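PDB 4ICM: 5-carboxyvanillate decarboxylase from Sphingobium sp. SYK-6, which probably catalyses the metal-dependent, non-oxidative removal of a carboxyl group from 5-carboxyvanillate, giving vanillate and carbon dioxide. Local coordinates for residues Thr7-Thr12 and Met293-Tyr298; Val142-Thr147 and Tyr172-Ala177. One frame throughout, in Å; residues are numbered along the deposited sequence.

Interaction 1 of 2, residues Thr7-Thr12 and Met293-Tyr298; sequences TEEAVT and MWAIDY. With MN (manganese (II) ion), chain I.
Glu8 and Asp297 reach the same manganese ion from two different parts of the chain, their side chains lying alongside each other and pointing the same way. Following Glu8 outward, CB packs on CB of Ala295 at 4.0 Å. CG stands anti to the backbone N (chi1 -161°), and the extended chain brings it and then CD beside the manganese, CD at 3.3 Å. There OE2 binds the manganese at 2.2 Å, while OE1 turns to the hydroxyls of Tyr172 and Ser272. Asp297 OD1 is also 2.2 Å from the manganese, and its OD2 is held by His227. The two carboxylate planes stand 77° apart; Glu8 OE2 and Asp297 OD1 are both acceptors, held 3.0 Å from each other by their shared cation.

Glu9 fixes the backbone that presents Asp297. Its chain bends at chi2 (-47°) and lays the carboxylate along residues 296-298. OE1 accepts from Ile296 N at 2.9 Å and Asp297 N at 3.2 Å, both on the syn side, and Glu8 N adds a third bond from above the carboxylate plane. OE2 takes Tyr298 N at 2.9 Å.

At the two ends, Thr7 OG1 donates to Trp294 O and Ala10 N to Tyr298 O. Such a meeting of the first strand with the loop after the eighth closes a TIM barrel and, as in other amidohydrolases, builds part of the metal site at its C-terminal mouth.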
loop_
_atom_site.group_PDB
_atom_site.type_symbol
_atom_site.label_atom_id
_atom_site.label_comp_id
_atom_site.label_asym_id
_atom_site.label_seq_id
_atom_site.Cartn_x
_atom_site.Cartn_y
_atom_site.Cartn_z
ATOM N N THR A 7 12.030 -17.015 8.593
ATOM C CA THR A 7 12.977 -16.138 7.890
ATOM C C THR A 7 13.055 -14.664 8.315
ATOM O O THR A 7 13.829 -13.910 7.734
ATOM C CB THR A 7 12.757 -16.187 6.362
ATOM O OG1 THR A 7 11.383 -15.890 6.056
ATOM C CG2 THR A 7 13.099 -17.568 5.833
ATOM N N GLU A 8 12.262 -14.240 9.299
ATOM C CA GLU A 8 12.302 -12.829 9.695
ATOM C C GLU A 8 12.325 -12.722 11.206
ATOM O O GLU A 8 11.432 -12.136 11.821
ATOM C CB GLU A 8 11.128 -12.027 9.117
ATOM C CG GLU A 8 11.376 -10.511 9.114
ATOM C CD GLU A 8 10.152 -9.712 8.715
ATOM O OE1 GLU A 8 9.697 -9.835 7.555
ATOM O OE2 GLU A 8 9.642 -8.946 9.550
ATOM N N GLU A 9 13.357 -13.296 11.804
ATOM C CA GLU A 9 13.366 -13.452 13.250
ATOM C C GLU A 9 14.364 -12.493 13.863
ATOM O O GLU A 9 15.565 -12.622 13.665
ATOM C CB GLU A 9 13.663 -14.907 13.602
ATOM C CG GLU A 9 12.843 -15.864 12.733
ATOM C CD GLU A 9 11.369 -15.459 12.652
ATOM O OE1 GLU A 9 10.796 -15.428 11.532
ATOM O OE2 GLU A 9 10.775 -15.168 13.711
ATOM N N ALA A 10 13.844 -11.522 14.600
ATOM C CA ALA A 10 14.646 -10.423 15.112
ATOM C C ALA A 10 15.509 -10.808 16.318
ATOM O O ALA A 10 15.138 -11.651 17.132
ATOM C CB ALA A 10 13.750 -9.252 15.463
ATOM N N VAL A 11 16.656 -10.157 16.431
ATOM C CA VAL A 11 17.541 -10.392 17.552
ATOM C C VAL A 11 18.305 -9.093 17.778
ATOM O O VAL A 11 18.370 -8.256 16.885
ATOM C CB VAL A 11 18.497 -11.579 17.261
ATOM C CG1 VAL A 11 19.500 -11.220 16.158
ATOM C CG2 VAL A 11 19.216 -12.023 18.519
ATOM N N THR A 12 18.858 -8.899 18.967
ATOM C CA THR A 12 19.752 -7.759 19.170
ATOM C C THR A 12 20.937 -8.165 20.041
ATOM O O THR A 12 20.962 -9.263 20.597
ATOM C CB THR A 12 19.021 -6.555 19.799
ATOM O OG1 THR A 12 19.878 -5.405 19.774
ATOM C CG2 THR A 12 18.633 -6.865 21.235
ATOM N N MET A 293 8.185 -17.517 1.052
ATOM C CA MET A 293 8.805 -18.176 2.193
ATOM C C MET A 293 8.038 -17.918 3.482
ATOM O O MET A 293 7.451 -16.860 3.663
ATOM C CB MET A 293 10.245 -17.675 2.363
ATOM C CG MET A 293 11.226 -18.130 1.276
ATOM S SD MET A 293 12.855 -17.357 1.482
ATOM C CE MET A 293 12.572 -15.762 0.711
ATOM N N TRP A 294 8.068 -18.886 4.393
ATOM C CA TRP A 294 7.418 -18.728 5.676
ATOM C C TRP A 294 8.317 -17.958 6.645
ATOM O O TRP A 294 9.551 -18.001 6.560
ATOM C CB TRP A 294 7.061 -20.107 6.234
ATOM C CG TRP A 294 6.487 -20.121 7.623
ATOM C CD1 TRP A 294 5.220 -19.762 7.996
ATOM C CD2 TRP A 294 7.156 -20.556 8.815
ATOM N NE1 TRP A 294 5.068 -19.936 9.357
ATOM C CE2 TRP A 294 6.246 -20.416 9.879
ATOM C CE3 TRP A 294 8.454 -21.041 9.085
ATOM C CZ2 TRP A 294 6.572 -20.757 11.200
ATOM C CZ3 TRP A 294 8.780 -21.371 10.402
ATOM C CH2 TRP A 294 7.840 -21.225 11.439
ATOM N N ALA A 295 7.683 -17.236 7.555
ATOM C CA ALA A 295 8.388 -16.544 8.625
ATOM C C ALA A 295 7.450 -16.387 9.815
ATOM O O ALA A 295 6.236 -16.598 9.695
ATOM C CB ALA A 295 8.908 -15.188 8.148
ATOM N N ILE A 296 8.017 -16.025 10.957
ATOM C CA ILE A 296 7.237 -15.825 12.167
ATOM C C ILE A 296 7.125 -14.352 12.529
ATOM O O ILE A 296 6.032 -13.880 12.851
ATOM C CB ILE A 296 7.861 -16.563 13.359
ATOM C CG1 ILE A 296 7.909 -18.068 13.103
ATOM C CG2 ILE A 296 7.075 -16.272 14.639
ATOM C CD1 ILE A 296 8.716 -18.837 14.167
ATOM N N ASP A 297 8.259 -13.647 12.470
ATOM C CA ASP A 297 8.412 -12.268 12.958
ATOM C C ASP A 297 8.460 -12.247 14.488
ATOM O O ASP A 297 7.906 -11.355 15.129
ATOM C CB ASP A 297 7.299 -11.339 12.444
ATOM C CG ASP A 297 7.799 -9.944 12.111
ATOM O OD1 ASP A 297 8.971 -9.636 12.426
ATOM O OD2 ASP A 297 7.004 -9.156 11.539
ATOM N N TYR A 298 9.108 -13.261 15.058
ATOM C CA TYR A 298 9.354 -13.340 16.483
ATOM C C TYR A 298 10.385 -12.261 16.800
ATOM O O TYR A 298 11.263 -11.994 15.984
ATOM C CB TYR A 298 9.914 -14.729 16.818
ATOM C CG TYR A 298 10.215 -14.947 18.275
ATOM C CD1 TYR A 298 9.219 -15.342 19.157
ATOM C CD2 TYR A 298 11.498 -14.752 18.777
ATOM C CE1 TYR A 298 9.490 -15.541 20.510
ATOM C CE2 TYR A 298 11.782 -14.951 20.132
ATOM C CZ TYR A 298 10.775 -15.350 20.989
ATOM O OH TYR A 298 11.035 -15.549 22.324
HETATM MN MN MN I . 10.104 -8.024 11.493
HETATM O O HOH W 1 11.917 -9.345 12.192
HETATM O O HOH W 2 8.480 -6.443 11.219
HETATM O O HOH W 3 10.241 -6.955 13.407
#

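Interaction 2 of 2, residues Val142-Thr147 and Tyr172-Ala177; sequences VINSHT and YIHPRA. With MN (manganese (II) ion), chain I.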
loop_
_atom_site.group_PDB
_atom_site.type_symbol
_atom_site.label_atom_id
_atom_site.label_comp_id
_atom_site.label_asym_id
_atom_site.label_seq_id
_atom_site.Cartn_x
_atom_site.Cartn_y
_atom_site.Cartn_z
ATOM N N VAL A 142 20.477 -8.004 5.698
ATOM C CA VAL A 142 19.249 -7.330 6.106
ATOM C C VAL A 142 19.511 -5.825 6.243
ATOM O O VAL A 142 20.574 -5.407 6.699
ATOM C CB VAL A 142 18.695 -7.919 7.434
ATOM C CG1 VAL A 142 19.739 -7.812 8.557
ATOM C CG2 VAL A 142 17.387 -7.253 7.841
ATOM N N ILE A 143 18.548 -5.018 5.819
ATOM C CA ILE A 143 18.611 -3.574 6.004
ATOM C C ILE A 143 17.164 -3.156 6.255
ATOM O O ILE A 143 16.242 -3.832 5.793
ATOM C CB ILE A 143 19.227 -2.857 4.764
ATOM C CG1 ILE A 143 19.666 -1.431 5.117
ATOM C CG2 ILE A 143 18.250 -2.831 3.581
ATOM C CD1 ILE A 143 20.812 -1.371 6.100
ATOM N N ASN A 144 16.960 -2.076 7.008
ATOM C CA ASN A 144 15.606 -1.639 7.369
ATOM C C ASN A 144 15.140 -0.410 6.602
ATOM O O ASN A 144 15.394 0.717 7.021
ATOM C CB ASN A 144 15.554 -1.372 8.864
ATOM C CG ASN A 144 16.092 -2.532 9.651
ATOM O OD1 ASN A 144 15.430 -3.557 9.758
ATOM N ND2 ASN A 144 17.322 -2.401 10.170
ATOM N N SER A 145 14.444 -0.656 5.493
ATOM C CA SER A 145 14.036 0.369 4.537
ATOM C C SER A 145 15.016 1.552 4.458
ATOM O O SER A 145 16.216 1.344 4.285
ATOM C CB SER A 145 12.600 0.819 4.795
ATOM O OG SER A 145 12.056 1.361 3.612
ATOM N N HIS A 146 14.526 2.773 4.635
ATOM C CA HIS A 146 15.327 3.951 4.286
ATOM C C HIS A 146 16.573 4.142 5.153
ATOM O O HIS A 146 16.657 3.639 6.272
ATOM C CB HIS A 146 14.482 5.221 4.334
ATOM C CG HIS A 146 14.266 5.750 5.719
ATOM N ND1 HIS A 146 15.095 6.686 6.296
ATOM C CD2 HIS A 146 13.313 5.471 6.641
ATOM C CE1 HIS A 146 14.658 6.969 7.511
ATOM N NE2 HIS A 146 13.581 6.240 7.747
ATOM N N THR A 147 17.535 4.879 4.609
ATOM C CA THR A 147 18.672 5.357 5.381
ATOM C C THR A 147 18.786 6.850 5.110
ATOM O O THR A 147 18.773 7.280 3.945
ATOM C CB THR A 147 19.990 4.645 5.006
ATOM O OG1 THR A 147 19.883 3.247 5.292
ATOM C CG2 THR A 147 21.166 5.215 5.812
ATOM N N TYR A 172 17.365 -8.849 2.507
ATOM C CA TYR A 172 16.053 -8.706 3.114
ATOM C C TYR A 172 15.866 -7.238 3.460
ATOM O O TYR A 172 16.603 -6.699 4.290
ATOM C CB TYR A 172 15.980 -9.553 4.396
ATOM C CG TYR A 172 14.591 -9.989 4.813
ATOM C CD1 TYR A 172 13.565 -9.067 4.972
ATOM C CD2 TYR A 172 14.308 -11.331 5.048
ATOM C CE1 TYR A 172 12.291 -9.474 5.364
ATOM C CE2 TYR A 172 13.043 -11.747 5.430
ATOM C CZ TYR A 172 12.039 -10.811 5.585
ATOM O OH TYR A 172 10.780 -11.215 5.973
ATOM N N ILE A 173 14.900 -6.583 2.821
ATOM C CA ILE A 173 14.591 -5.199 3.146
ATOM C C ILE A 173 13.423 -5.216 4.116
ATOM O O ILE A 173 12.266 -5.358 3.728
ATOM C CB ILE A 173 14.242 -4.353 1.914
ATOM C CG1 ILE A 173 15.356 -4.440 0.875
ATOM C CG2 ILE A 173 14.022 -2.915 2.325
ATOM C CD1 ILE A 173 15.201 -3.437 -0.304
ATOM N N HIS A 174 13.768 -5.126 5.391
ATOM C CA HIS A 174 12.831 -5.203 6.498
ATOM C C HIS A 174 12.229 -3.815 6.697
ATOM O O HIS A 174 12.818 -2.822 6.259
ATOM C CB HIS A 174 13.627 -5.642 7.740
ATOM C CG HIS A 174 12.796 -5.888 8.957
ATOM N ND1 HIS A 174 12.331 -4.868 9.761
ATOM C CD2 HIS A 174 12.392 -7.042 9.542
ATOM C CE1 HIS A 174 11.645 -5.382 10.765
ATOM N NE2 HIS A 174 11.676 -6.699 10.660
ATOM N N PRO A 175 11.045 -3.725 7.329
ATOM C CA PRO A 175 10.535 -2.367 7.522
ATOM C C PRO A 175 11.294 -1.528 8.545
ATOM O O PRO A 175 12.084 -2.028 9.353
ATOM C CB PRO A 175 9.104 -2.597 8.024
ATOM C CG PRO A 175 8.727 -3.908 7.449
ATOM C CD PRO A 175 9.984 -4.731 7.528
ATOM N N ARG A 176 10.975 -0.239 8.486
ATOM C CA ARG A 176 11.401 0.792 9.399
ATOM C C ARG A 176 10.188 1.718 9.407
ATOM O O ARG A 176 9.320 1.580 8.545
ATOM C CB ARG A 176 12.555 1.519 8.745
ATOM C CG ARG A 176 13.647 1.885 9.643
ATOM C CD ARG A 176 14.441 2.972 8.984
ATOM N NE ARG A 176 14.615 4.053 9.928
ATOM C CZ ARG A 176 15.638 4.890 9.915
ATOM N NH1 ARG A 176 16.576 4.770 8.982
ATOM N NH2 ARG A 176 15.713 5.846 10.830
ATOM N N ALA A 177 10.106 2.659 10.346
ATOM C CA ALA A 177 9.005 3.619 10.322
ATOM C C ALA A 177 9.162 4.555 9.112
ATOM O O ALA A 177 10.282 4.797 8.671
ATOM C CB ALA A 177 8.957 4.414 11.613
HETATM MN MN MN I . 10.104 -8.024 11.493
HETATM O O HOH W 4 11.971 6.599 9.741
HETATM O O HOH W 1 11.917 -9.345 12.192
HETATM O O HOH W 3 10.241 -6.955 13.407
HETATM O O HOH W 2 8.480 -6.443 11.219
#
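A beta-alpha-beta unit of the TIM barrel brings its two strands together here: 140-144 and 171-174, joined through helix 158-167, run parallel, the axes of 142-144 and 172-174 approaching to 4.6 Å. Ile143 sits at the centre of the pairing, its N bonding Tyr172 O at 3.0 Å and its O accepting from His174 N at 2.8 Å. A weak bond from Ser145 N to His174 O continues the pattern just past the end of the first strand. Val142, Asn144, Tyr172 and His174 share the face turned to the barrel interior, whereas Ile143 and Ile173 meet on the other face, where Ile173 also packs on Met209 of helix 197-211.

Beyond the strands the contact passes to Arg176. CB, CG and CD of this arginine run past the carbonyl of Asn144, with CD 3.1 Å from Asn144 O. A bend at chi3 then lets the guanidinium lie flat on the ring of His146, with centres 3.7 Å apart and planes at 15°, and NE2 of the ring sits over the middle of the guanidinium. From the same position NH1 donates to His146 O at 2.9 Å, approaching from above the carbonyl plane. NE forms a salt bridge with Asp32, and Asp149 bonds ND1 of His146, so both stacked groups are fixed from outside as well.

His174 carries the pair into the metal site. With CG anti to the backbone N (chi1 -175°), its ring stands beside the Asn144 amide, nearly perpendicular to it, and places NE2 2.2 Å from the manganese ion. The ring's rotation is set at its other nitrogen, where ND1 donates to Pro175 O at 2.9 Å, close to the ring plane and on a lone pair of the carbonyl.

Read from the N terminus, the chain lays down 7-12 on its first barrel strand and meets it again at 293-298, after the eighth. Interaction 1 therefore closes a loop of 280 residues that takes in most of the barrel. Interaction 2 is nested inside that loop and closes a much shorter one of 24 residues, linking the fourth and fifth strands; the two loops do not cross. Their centres lie about 14 Å apart, yet both reach the same parallel sheet and the same manganese ion. The site is thus an example of ligands distant in sequence made neighbours by the barrel fold: the ends of the fold supply two, a central beta-alpha-beta unit the third.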